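Local atomic coordinates of polyamine aminopropyltransferase (Thermotoga maritima, PDB entry 1JQ3), a protein that catalyses the irreversible transfer of a propylamine group from decarboxylated S-adenosylmethionine to putrescine, yielding spermidine. Residues A[46-51]-A[123-128]; A[54-59]-A[67-72]; A[228-233]-A[254-259]. One frame throughout, in Å; residues are numbered along the deposited sequence.

Contact 1 of 3, residues A[46-51]-A[123-128]. With AAT (S-adenosyl-1,8-diamino-3-thiooctane), chain E.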
loop_
_atom_site.group_PDB
_atom_site.type_symbol
_atom_site.label_atom_id
_atom_site.label_comp_id
_atom_site.label_asym_id
_atom_site.label_seq_id
_atom_site.Cartn_x
_atom_site.Cartn_y
_atom_site.Cartn_z
ATOM N N GLN A 46 -12.731 21.610 -1.246
ATOM C CA GLN A 46 -11.872 20.450 -0.998
ATOM C C GLN A 46 -12.672 19.230 -0.580
ATOM O O GLN A 46 -13.881 19.306 -0.364
ATOM C CB GLN A 46 -10.904 20.814 0.132
ATOM C CG GLN A 46 -11.650 21.168 1.414
ATOM C CD GLN A 46 -10.911 22.141 2.321
ATOM O OE1 GLN A 46 -11.537 22.858 3.107
ATOM N NE2 GLN A 46 -9.590 22.142 2.256
ATOM N N ARG A 47 -11.962 18.118 -0.406
ATOM C CA ARG A 47 -12.577 16.862 -0.009
ATOM C C ARG A 47 -12.324 16.568 1.464
ATOM O O ARG A 47 -11.207 16.719 1.946
ATOM C CB ARG A 47 -12.028 15.715 -0.863
ATOM C CG ARG A 47 -12.621 14.377 -0.473
ATOM C CD ARG A 47 -12.225 13.232 -1.391
ATOM N NE ARG A 47 -12.567 11.999 -0.686
ATOM C CZ ARG A 47 -13.126 10.926 -1.223
ATOM N NH1 ARG A 47 -13.414 10.879 -2.528
ATOM N NH2 ARG A 47 -13.492 9.929 -0.418
ATOM N N ILE A 48 -13.380 16.182 2.175
ATOM C CA ILE A 48 -13.302 15.852 3.596
ATOM C C ILE A 48 -13.485 14.341 3.790
ATOM O O ILE A 48 -14.379 13.751 3.200
ATOM C CB ILE A 48 -14.478 16.510 4.365
ATOM C CG1 ILE A 48 -14.378 18.035 4.321
ATOM C CG2 ILE A 48 -14.540 16.008 5.834
ATOM C CD1 ILE A 48 -15.680 18.719 4.772
ATOM N N ASP A 49 -12.612 13.723 4.578
ATOM C CA ASP A 49 -12.777 12.316 4.919
ATOM C C ASP A 49 -12.563 12.191 6.413
ATOM O O ASP A 49 -11.610 12.749 6.951
ATOM C CB ASP A 49 -11.805 11.424 4.176
ATOM C CG ASP A 49 -12.181 11.268 2.721
ATOM O OD1 ASP A 49 -13.158 10.534 2.408
ATOM O OD2 ASP A 49 -11.507 11.916 1.904
ATOM N N ILE A 50 -13.470 11.485 7.084
ATOM C CA ILE A 50 -13.354 11.281 8.528
ATOM C C ILE A 50 -13.525 9.787 8.710
ATOM O O ILE A 50 -14.495 9.197 8.222
ATOM C CB ILE A 50 -14.449 12.069 9.288
ATOM C CG1 ILE A 50 -14.238 13.572 9.073
ATOM C CG2 ILE A 50 -14.400 11.736 10.778
ATOM C CD1 ILE A 50 -15.343 14.433 9.666
ATOM N N PHE A 51 -12.567 9.167 9.390
ATOM C CA PHE A 51 -12.616 7.730 9.571
ATOM C C PHE A 51 -12.083 7.312 10.929
ATOM O O PHE A 51 -11.585 8.131 11.712
ATOM C CB PHE A 51 -11.865 7.009 8.430
ATOM C CG PHE A 51 -10.394 7.303 8.384
ATOM C CD1 PHE A 51 -9.909 8.384 7.644
ATOM C CD2 PHE A 51 -9.497 6.511 9.092
ATOM C CE1 PHE A 51 -8.531 8.676 7.617
ATOM C CE2 PHE A 51 -8.120 6.785 9.072
ATOM C CZ PHE A 51 -7.639 7.868 8.335
ATOM N N ASP A 123 -14.237 27.155 4.535
ATOM C CA ASP A 123 -15.148 26.124 4.066
ATOM C C ASP A 123 -16.264 25.788 5.035
ATOM O O ASP A 123 -16.040 25.141 6.057
ATOM C CB ASP A 123 -14.326 24.876 3.741
ATOM C CG ASP A 123 -15.077 23.867 2.904
ATOM O OD1 ASP A 123 -16.310 23.977 2.753
ATOM O OD2 ASP A 123 -14.415 22.931 2.408
ATOM N N GLY A 124 -17.479 26.193 4.678
ATOM C CA GLY A 124 -18.631 25.919 5.518
ATOM C C GLY A 124 -18.863 24.444 5.769
ATOM O O GLY A 124 -19.405 24.066 6.810
ATOM N N LEU A 125 -18.522 23.605 4.793
ATOM C CA LEU A 125 -18.710 22.165 4.963
ATOM C C LEU A 125 -17.785 21.616 6.054
ATOM O O LEU A 125 -18.121 20.629 6.714
ATOM C CB LEU A 125 -18.475 21.426 3.632
ATOM C CG LEU A 125 -18.879 19.946 3.655
ATOM C CD1 LEU A 125 -20.360 19.810 3.961
ATOM C CD2 LEU A 125 -18.552 19.278 2.320
ATOM N N VAL A 126 -16.623 22.240 6.243
ATOM C CA VAL A 126 -15.699 21.775 7.289
ATOM C C VAL A 126 -16.335 22.046 8.657
ATOM O O VAL A 126 -16.340 21.179 9.530
ATOM C CB VAL A 126 -14.303 22.429 7.180
ATOM C CG1 VAL A 126 -13.456 22.137 8.444
ATOM C CG2 VAL A 126 -13.583 21.887 5.962
ATOM N N ILE A 127 -16.923 23.232 8.809
ATOM C CA ILE A 127 -17.599 23.593 10.060
ATOM C C ILE A 127 -18.754 22.628 10.339
ATOM O O ILE A 127 -18.908 22.142 11.455
ATOM C CB ILE A 127 -18.143 25.041 10.003
ATOM C CG1 ILE A 127 -16.979 26.034 10.015
ATOM C CG2 ILE A 127 -19.100 25.309 11.182
ATOM C CD1 ILE A 127 -16.144 25.991 11.310
ATOM N N GLU A 128 -19.553 22.338 9.315
ATOM C CA GLU A 128 -20.699 21.438 9.484
ATOM C C GLU A 128 -20.264 20.020 9.813
ATOM O O GLU A 128 -20.867 19.364 10.663
ATOM C CB GLU A 128 -21.590 21.444 8.234
ATOM C CG GLU A 128 -22.351 22.747 8.033
ATOM C CD GLU A 128 -23.368 23.016 9.142
ATOM O OE1 GLU A 128 -22.968 23.447 10.252
ATOM O OE2 GLU A 128 -24.579 22.810 8.893
HETATM N N AAT E . -6.500 22.371 13.242
HETATM C CA AAT E . -5.632 21.411 12.758
HETATM C CB AAT E . -5.817 21.226 11.325
HETATM C CG AAT E . -5.807 22.511 10.624
HETATM S SD AAT E . -7.343 22.680 9.723
HETATM C "C5'" AAT E . -7.045 24.016 8.547
HETATM C "C4'" AAT E . -8.297 24.677 8.053
HETATM O "O4'" AAT E . -7.990 25.851 7.513
HETATM C "C3'" AAT E . -8.993 23.908 7.020
HETATM O "O3'" AAT E . -10.220 23.599 7.595
HETATM C "C2'" AAT E . -9.179 24.902 5.781
HETATM O "O2'" AAT E . -10.368 24.853 5.010
HETATM C "C1'" AAT E . -8.860 26.215 6.480
HETATM N N9 AAT E . -8.111 27.177 5.723
HETATM C C8 AAT E . -7.447 27.080 4.534
HETATM N N7 AAT E . -7.428 28.184 3.755
HETATM C C5 AAT E . -8.124 29.051 4.433
HETATM C C6 AAT E . -8.458 30.465 4.112
HETATM N N6 AAT E . -8.032 31.099 2.946
HETATM N N1 AAT E . -9.238 31.236 4.994
HETATM C C2 AAT E . -9.649 30.571 6.148
HETATM N N3 AAT E . -9.381 29.253 6.539
HETATM C C4 AAT E . -8.593 28.489 5.656
HETATM C C11 AAT E . -4.643 22.562 9.665
HETATM C C12 AAT E . -3.180 22.287 9.941
HETATM C C13 AAT E . -2.738 20.912 9.479
HETATM C C14 AAT E . -1.467 20.715 8.673
HETATM C C15 AAT E . -1.006 19.347 8.208
HETATM N N16 AAT E . 0.116 18.906 7.459
#
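I48 drives the apolar half of this buried contact. Its terminal CD1 reaches between two side chains of the first helical turn, lying 3.6 Å from L125 CG and 4.0 Å from V126 CG2. CB already points at the helix; with CG1 anti to the carbonyl carbon (chi1 -65°) and the chain extended beyond it, CD1 arrives against the helix. F60 and L62 of the neighbouring strand and Y39 touch the same isoleucine.

The polar half joins Q46 and D123. The chain of Q46 runs past the carboxylate, with its CG 3.4 Å from D123 OD2, and the amide and carboxylate planes are almost coplanar, 16° apart. The two acidic oxygens divide their work. D123 OD1 accepts from L125 N at 3.0 Å, met 47° above the carboxylate plane, the N-cap bond of helix 124-133. D123 OD2 accepts instead from the hydroxyl of S43, whose OG is also bonded to Q46 N and thus ties both sides together. The backbone of D123 is held in turn, its N bonded to E121 OE2.

R47 points away from the helix and grips D49 side-on along the strand, NE to OD2 at 2.8 Å and NH2 to OD1 at 2.9 Å, both bonds close to the guanidinium plane. H16 and N35 of the second subunit bind this pair further, so the strand faces a subunit interface.

The amide of Q46, a known methylthioadenosine-binding residue, lies beside the ribose, and V126 CG1 lies 3.7 Å from AAT O3', while E121 also bonds the ligand. An acidic strand end, here E121 of strand 116-121, followed by a capped helix next to the ribose, is typical of the Rossmann-like AdoMet-dependent transferase fold, here closed over by the N-terminal antiparallel sheet.

Contact 2 of 3, residues A[54-59]-A[67-72]. With AAT (S-adenosyl-1,8-diamino-3-thiooctane), chain E.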
loop_
_atom_site.group_PDB
_atom_site.type_symbol
_atom_site.label_atom_id
_atom_site.label_comp_id
_atom_site.label_asym_id
_atom_site.label_seq_id
_atom_site.Cartn_x
_atom_site.Cartn_y
_atom_site.Cartn_z
ATOM N N PRO A 54 -7.939 2.093 14.648
ATOM C CA PRO A 54 -7.871 1.409 15.946
ATOM C C PRO A 54 -7.000 2.078 17.009
ATOM O O PRO A 54 -7.352 2.068 18.184
ATOM C CB PRO A 54 -7.349 0.027 15.570
ATOM C CG PRO A 54 -7.978 -0.197 14.229
ATOM C CD PRO A 54 -7.764 1.133 13.538
ATOM N N ASP A 55 -5.868 2.649 16.612
ATOM C CA ASP A 55 -5.013 3.300 17.597
ATOM C C ASP A 55 -5.210 4.805 17.752
ATOM O O ASP A 55 -5.094 5.339 18.859
ATOM C CB ASP A 55 -3.540 3.019 17.297
ATOM C CG ASP A 55 -3.140 1.583 17.605
ATOM O OD1 ASP A 55 -3.634 1.003 18.596
ATOM O OD2 ASP A 55 -2.325 1.032 16.844
ATOM N N LEU A 56 -5.499 5.500 16.656
ATOM C CA LEU A 56 -5.638 6.953 16.702
ATOM C C LEU A 56 -7.038 7.480 16.964
ATOM O O LEU A 56 -7.207 8.664 17.257
ATOM C CB LEU A 56 -5.077 7.557 15.410
ATOM C CG LEU A 56 -3.635 7.103 15.122
ATOM C CD1 LEU A 56 -3.197 7.584 13.769
ATOM C CD2 LEU A 56 -2.687 7.627 16.205
ATOM N N GLY A 57 -8.033 6.600 16.901
ATOM C CA GLY A 57 -9.401 7.031 17.107
ATOM C C GLY A 57 -9.909 7.658 15.823
ATOM O O GLY A 57 -9.548 7.203 14.727
ATOM N N VAL A 58 -10.735 8.691 15.952
ATOM C CA VAL A 58 -11.304 9.397 14.798
ATOM C C VAL A 58 -10.231 10.263 14.132
ATOM O O VAL A 58 -9.550 11.036 14.812
ATOM C CB VAL A 58 -12.505 10.282 15.241
ATOM C CG1 VAL A 58 -12.969 11.174 14.111
ATOM C CG2 VAL A 58 -13.646 9.389 15.701
ATOM N N VAL A 59 -10.094 10.125 12.812
ATOM C CA VAL A 59 -9.107 10.881 12.024
ATOM C C VAL A 59 -9.843 11.723 10.987
ATOM O O VAL A 59 -10.730 11.241 10.298
ATOM C CB VAL A 59 -8.118 9.932 11.284
ATOM C CG1 VAL A 59 -7.072 10.731 10.528
ATOM C CG2 VAL A 59 -7.445 8.977 12.274
ATOM N N MET A 67 -5.448 16.101 9.152
ATOM C CA MET A 67 -5.667 17.368 9.838
ATOM C C MET A 67 -5.660 17.161 11.352
ATOM O O MET A 67 -4.989 17.892 12.077
ATOM C CB MET A 67 -6.992 17.971 9.398
ATOM C CG MET A 67 -7.034 18.325 7.917
ATOM S SD MET A 67 -5.942 19.695 7.520
ATOM C CE MET A 67 -4.643 18.852 6.720
ATOM N N THR A 68 -6.436 16.187 11.824
ATOM C CA THR A 68 -6.479 15.885 13.257
ATOM C C THR A 68 -6.715 14.404 13.530
ATOM O O THR A 68 -7.260 13.685 12.691
ATOM C CB THR A 68 -7.656 16.616 13.990
ATOM O OG1 THR A 68 -8.929 16.113 13.536
ATOM C CG2 THR A 68 -7.599 18.132 13.797
ATOM N N THR A 69 -6.255 13.944 14.693
ATOM C CA THR A 69 -6.560 12.577 15.149
ATOM C C THR A 69 -6.926 12.784 16.617
ATOM O O THR A 69 -6.397 13.674 17.293
ATOM C CB THR A 69 -5.418 11.495 14.999
ATOM O OG1 THR A 69 -4.552 11.489 16.144
ATOM C CG2 THR A 69 -4.619 11.717 13.740
ATOM N N GLU A 70 -7.923 12.036 17.053
ATOM C CA GLU A 70 -8.428 12.099 18.418
ATOM C C GLU A 70 -7.347 11.857 19.467
ATOM O O GLU A 70 -7.326 12.507 20.519
ATOM C CB GLU A 70 -9.525 11.047 18.539
ATOM C CG GLU A 70 -10.232 10.951 19.861
ATOM C CD GLU A 70 -11.288 9.851 19.852
ATOM O OE1 GLU A 70 -11.772 9.481 18.754
ATOM O OE2 GLU A 70 -11.634 9.347 20.941
ATOM N N LYS A 71 -6.412 10.970 19.161
ATOM C CA LYS A 71 -5.362 10.647 20.123
ATOM C C LYS A 71 -4.323 11.728 20.390
ATOM O O LYS A 71 -3.828 11.834 21.510
ATOM C CB LYS A 71 -4.651 9.350 19.726
ATOM C CG LYS A 71 -3.620 8.802 20.748
ATOM C CD LYS A 71 -2.963 7.517 20.223
ATOM C CE LYS A 71 -1.884 6.955 21.167
ATOM N NZ LYS A 71 -2.387 6.757 22.551
ATOM N N ASP A 72 -4.044 12.586 19.413
ATOM C CA ASP A 72 -2.983 13.566 19.628
ATOM C C ASP A 72 -3.199 15.017 19.210
ATOM O O ASP A 72 -2.265 15.804 19.284
ATOM C CB ASP A 72 -1.702 13.046 18.961
ATOM C CG ASP A 72 -1.843 12.900 17.435
ATOM O OD1 ASP A 72 -2.886 13.306 16.871
ATOM O OD2 ASP A 72 -0.897 12.399 16.787
HETATM N N AAT E . -6.500 22.371 13.242
HETATM C CA AAT E . -5.632 21.411 12.758
HETATM C CB AAT E . -5.817 21.226 11.325
HETATM C CG AAT E . -5.807 22.511 10.624
HETATM S SD AAT E . -7.343 22.680 9.723
HETATM C "C5'" AAT E . -7.045 24.016 8.547
HETATM C "C4'" AAT E . -8.297 24.677 8.053
HETATM O "O4'" AAT E . -7.990 25.851 7.513
HETATM C "C3'" AAT E . -8.993 23.908 7.020
HETATM O "O3'" AAT E . -10.220 23.599 7.595
HETATM C "C2'" AAT E . -9.179 24.902 5.781
HETATM O "O2'" AAT E . -10.368 24.853 5.010
HETATM C "C1'" AAT E . -8.860 26.215 6.480
HETATM N N9 AAT E . -8.111 27.177 5.723
HETATM C C8 AAT E . -7.447 27.080 4.534
HETATM N N7 AAT E . -7.428 28.184 3.755
HETATM C C5 AAT E . -8.124 29.051 4.433
HETATM C C6 AAT E . -8.458 30.465 4.112
HETATM N N6 AAT E . -8.032 31.099 2.946
HETATM N N1 AAT E . -9.238 31.236 4.994
HETATM C C2 AAT E . -9.649 30.571 6.148
HETATM N N3 AAT E . -9.381 29.253 6.539
HETATM C C4 AAT E . -8.593 28.489 5.656
HETATM C C11 AAT E . -4.643 22.562 9.665
HETATM C C12 AAT E . -3.180 22.287 9.941
HETATM C C13 AAT E . -2.738 20.912 9.479
HETATM C C14 AAT E . -1.467 20.715 8.673
HETATM C C15 AAT E . -1.006 19.347 8.208
HETATM N N16 AAT E . 0.116 18.906 7.459
HETATM O O HOH W 1 -4.328 4.269 21.215
HETATM O O HOH W 2 -9.949 13.807 14.816
#
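V58 and E70 are joined by two bonds, which take both backbone polar atoms of V58. E70 N donates to V58 O at 2.9 Å, within the carbonyl plane, and V58 N donates to E70 OE1 at 3.1 Å, nearly straight (171°). CG of E70 lies anti to its own backbone N (chi1 -178°), and the extended chain carries the carboxylate back to the valine. One residue further in, V59 and T69 form an antiparallel non-hydrogen-bonded pair, their side chains side by side with V59 CG1 4.2 Å from T69 CG2. Strands 59-62 and 65-69 thus make a beta hairpin, interrupted by a classic beta bulge where M67 and T68 both face F60; from the bulge itself, M67 SD packs on the ligand, 3.8 Å from AAT C11. T69 also meets L56, CB to CB at 4.0 Å, and its OG1 donates to D72 OD1 at 2.6 Å. K71 N donates to L56 O at 3.1 Å. With an alanine at T69, D72 OD1 would probably lose its hydroxyl partner and a gap would open beside V59 CG1. The outer side is looser. There the side chain of K71 passes over L56 CD2 and the carbonyl of D55, and a water donates to D55 O at 2.7 Å and accepts a weak bond from K71 NZ. K71 also makes a cation-pi contact with F209 of the third subunit.

Contact 3 of 3, residues A[228-233]-A[254-259]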
loop_
_atom_site.group_PDB
_atom_site.type_symbol
_atom_site.label_atom_id
_atom_site.label_comp_id
_atom_site.label_asym_id
_atom_site.label_seq_id
_atom_site.Cartn_x
_atom_site.Cartn_y
_atom_site.Cartn_z
ATOM N N ILE A 228 9.134 41.555 16.751
ATOM C CA ILE A 228 9.486 40.332 17.472
ATOM C C ILE A 228 8.909 39.144 16.698
ATOM O O ILE A 228 7.688 39.061 16.515
ATOM C CB ILE A 228 8.851 40.315 18.884
ATOM C CG1 ILE A 228 9.426 41.440 19.759
ATOM C CG2 ILE A 228 9.062 38.941 19.555
ATOM C CD1 ILE A 228 10.778 41.118 20.384
ATOM N N THR A 229 9.780 38.250 16.225
ATOM C CA THR A 229 9.354 37.057 15.488
ATOM C C THR A 229 10.260 35.915 15.954
ATOM O O THR A 229 11.491 35.968 15.794
ATOM C CB THR A 229 9.473 37.232 13.946
ATOM O OG1 THR A 229 8.681 38.346 13.518
ATOM C CG2 THR A 229 8.971 35.988 13.221
ATOM N N ARG A 230 9.648 34.895 16.547
ATOM C CA ARG A 230 10.384 33.754 17.079
ATOM C C ARG A 230 9.704 32.430 16.773
ATOM O O ARG A 230 8.498 32.250 17.021
ATOM C CB ARG A 230 10.534 33.886 18.604
ATOM C CG ARG A 230 11.490 34.977 19.073
ATOM C CD ARG A 230 12.943 34.565 18.890
ATOM N NE ARG A 230 13.355 33.471 19.776
ATOM C CZ ARG A 230 13.670 33.621 21.061
ATOM N NH1 ARG A 230 13.607 34.826 21.623
ATOM N NH2 ARG A 230 14.100 32.582 21.772
ATOM N N VAL A 231 10.498 31.489 16.276
ATOM C CA VAL A 231 10.001 30.157 15.950
ATOM C C VAL A 231 10.105 29.250 17.184
ATOM O O VAL A 231 11.043 29.373 17.982
ATOM C CB VAL A 231 10.825 29.545 14.778
ATOM C CG1 VAL A 231 10.461 28.076 14.552
ATOM C CG2 VAL A 231 10.603 30.360 13.504
ATOM N N TYR A 232 9.062 28.456 17.421
ATOM C CA TYR A 232 9.062 27.485 18.507
ATOM C C TYR A 232 8.628 26.144 17.907
ATOM O O TYR A 232 7.957 26.096 16.868
ATOM C CB TYR A 232 8.226 27.926 19.729
ATOM C CG TYR A 232 6.743 28.176 19.521
ATOM C CD1 TYR A 232 5.790 27.259 19.977
ATOM C CD2 TYR A 232 6.292 29.361 18.943
ATOM C CE1 TYR A 232 4.407 27.529 19.860
ATOM C CE2 TYR A 232 4.927 29.642 18.826
ATOM C CZ TYR A 232 3.987 28.720 19.288
ATOM O OH TYR A 232 2.626 29.003 19.199
ATOM N N LEU A 233 9.085 25.060 18.511
ATOM C CA LEU A 233 8.817 23.732 17.987
ATOM C C LEU A 233 8.012 22.868 18.930
ATOM O O LEU A 233 8.057 23.038 20.142
ATOM C CB LEU A 233 10.148 23.041 17.675
ATOM C CG LEU A 233 11.130 23.825 16.797
ATOM C CD1 LEU A 233 12.491 23.157 16.857
ATOM C CD2 LEU A 233 10.627 23.931 15.355
ATOM N N ASP A 254 8.204 39.910 24.372
ATOM C CA ASP A 254 9.185 38.867 24.096
ATOM C C ASP A 254 8.657 37.567 24.697
ATOM O O ASP A 254 8.262 37.534 25.867
ATOM C CB ASP A 254 10.543 39.238 24.705
ATOM C CG ASP A 254 11.634 38.246 24.347
ATOM O OD1 ASP A 254 11.766 37.235 25.060
ATOM O OD2 ASP A 254 12.355 38.468 23.349
ATOM N N PRO A 255 8.656 36.480 23.899
ATOM C CA PRO A 255 8.177 35.151 24.298
ATOM C C PRO A 255 8.870 34.496 25.488
ATOM O O PRO A 255 8.310 33.599 26.115
ATOM C CB PRO A 255 8.327 34.335 23.009
ATOM C CG PRO A 255 9.493 34.962 22.340
ATOM C CD PRO A 255 9.201 36.442 22.529
ATOM N N ILE A 256 10.067 34.964 25.821
ATOM C CA ILE A 256 10.797 34.415 26.952
ATOM C C ILE A 256 10.886 35.434 28.093
ATOM O O ILE A 256 10.513 35.144 29.233
ATOM C CB ILE A 256 12.226 33.992 26.540
ATOM C CG1 ILE A 256 12.171 32.941 25.429
ATOM C CG2 ILE A 256 13.007 33.496 27.752
ATOM C CD1 ILE A 256 11.410 31.681 25.811
ATOM N N LYS A 257 11.348 36.638 27.763
ATOM C CA LYS A 257 11.528 37.717 28.736
ATOM C C LYS A 257 10.246 38.220 29.369
ATOM O O LYS A 257 10.260 38.689 30.506
ATOM C CB LYS A 257 12.278 38.892 28.094
ATOM C CG LYS A 257 13.696 38.550 27.649
ATOM C CD LYS A 257 14.296 39.648 26.778
ATOM C CE LYS A 257 15.683 39.251 26.282
ATOM N NZ LYS A 257 16.245 40.242 25.316
ATOM N N ASP A 258 9.136 38.121 28.645
ATOM C CA ASP A 258 7.862 38.590 29.173
ATOM C C ASP A 258 6.883 37.485 29.552
ATOM O O ASP A 258 5.695 37.736 29.759
ATOM C CB ASP A 258 7.234 39.589 28.203
ATOM C CG ASP A 258 8.101 40.820 28.016
ATOM O OD1 ASP A 258 8.496 41.418 29.049
ATOM O OD2 ASP A 258 8.405 41.171 26.858
ATOM N N PHE A 259 7.413 36.275 29.708
ATOM C CA PHE A 259 6.608 35.115 30.082
ATOM C C PHE A 259 6.487 35.021 31.604
ATOM O O PHE A 259 7.499 35.067 32.305
ATOM C CB PHE A 259 7.273 33.843 29.552
ATOM C CG PHE A 259 6.552 32.572 29.936
ATOM C CD1 PHE A 259 5.206 32.398 29.612
ATOM C CD2 PHE A 259 7.223 31.552 30.606
ATOM C CE1 PHE A 259 4.536 31.223 29.946
ATOM C CE2 PHE A 259 6.566 30.366 30.949
ATOM C CZ PHE A 259 5.216 30.199 30.617
HETATM O O HOH W 3 14.211 36.072 24.191
#
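D254 OD1 is gripped by two backbone amides, I256 N at 2.9 Å and K257 N at 2.8 Å, which arrive from opposite faces of the carboxylate plane. A water donates to the same oxygen and accepts from R230 NH1 at 2.9 Å, lying in the guanidinium plane at its edge. The two charged side chains therefore meet chiefly through this water, since R230 NH1 and D254 OD2 stand 4.2 Å apart, beyond a salt bridge; the nearby positive charge would still be expected to favour the ionised acid.

The body of the arginine is folded rather than extended. With chi2 at -76° and chi3 also bent, the chain doubles back so that P255 CG lies over one face of the guanidinium, while R230 CG packs against P255 CG at 3.8 Å, the two side chains crossing at about a right angle. I256 CG1 approaches R230 NH2 from an oblique direction. On the other flank of the proline, I228 CG2 touches P255 CD at 3.9 Å, and L87 and F283 also pack on this ring.

Further bonds keep the loop in shape. D258 OD2 accepts from D254 N through its anti lone pair at 2.8 Å, almost straight (174°), and D258 N returns a bond to D254 O. The same residues run through a type I turn from I256 to F259. Far from the annotated sites, the arrangement sets an Asx turn and Asx motif against strand 228-235, an edge strand of the chain's mixed sheet, which pairs antiparallel with strand 243-250 as in the closing hairpin of Rossmann-like AdoMet-dependent transferases.

In the fold
From the N terminus, after three earlier strands, the chain enters strand 47-53, which supplies half of contact 1. It turns directly into contact 2, where the hairpin 59-62/65-69 is closed within a few residues, well before contact 1 finds its partner at 123-128. Contact 2 therefore sits wholly inside the longer loop. The two meet physically, F51 O lying 2.7 Å from V59 N in a probable hydrogen bond, and both touch the bound ligand. Contact 1 bridges the N-terminal antiparallel sheet and the Rossmann-like domain. Contact 3 follows later, in series, tying a loop to the far edge of that domain's sheet, its centre about 33 Å from that of contact 1.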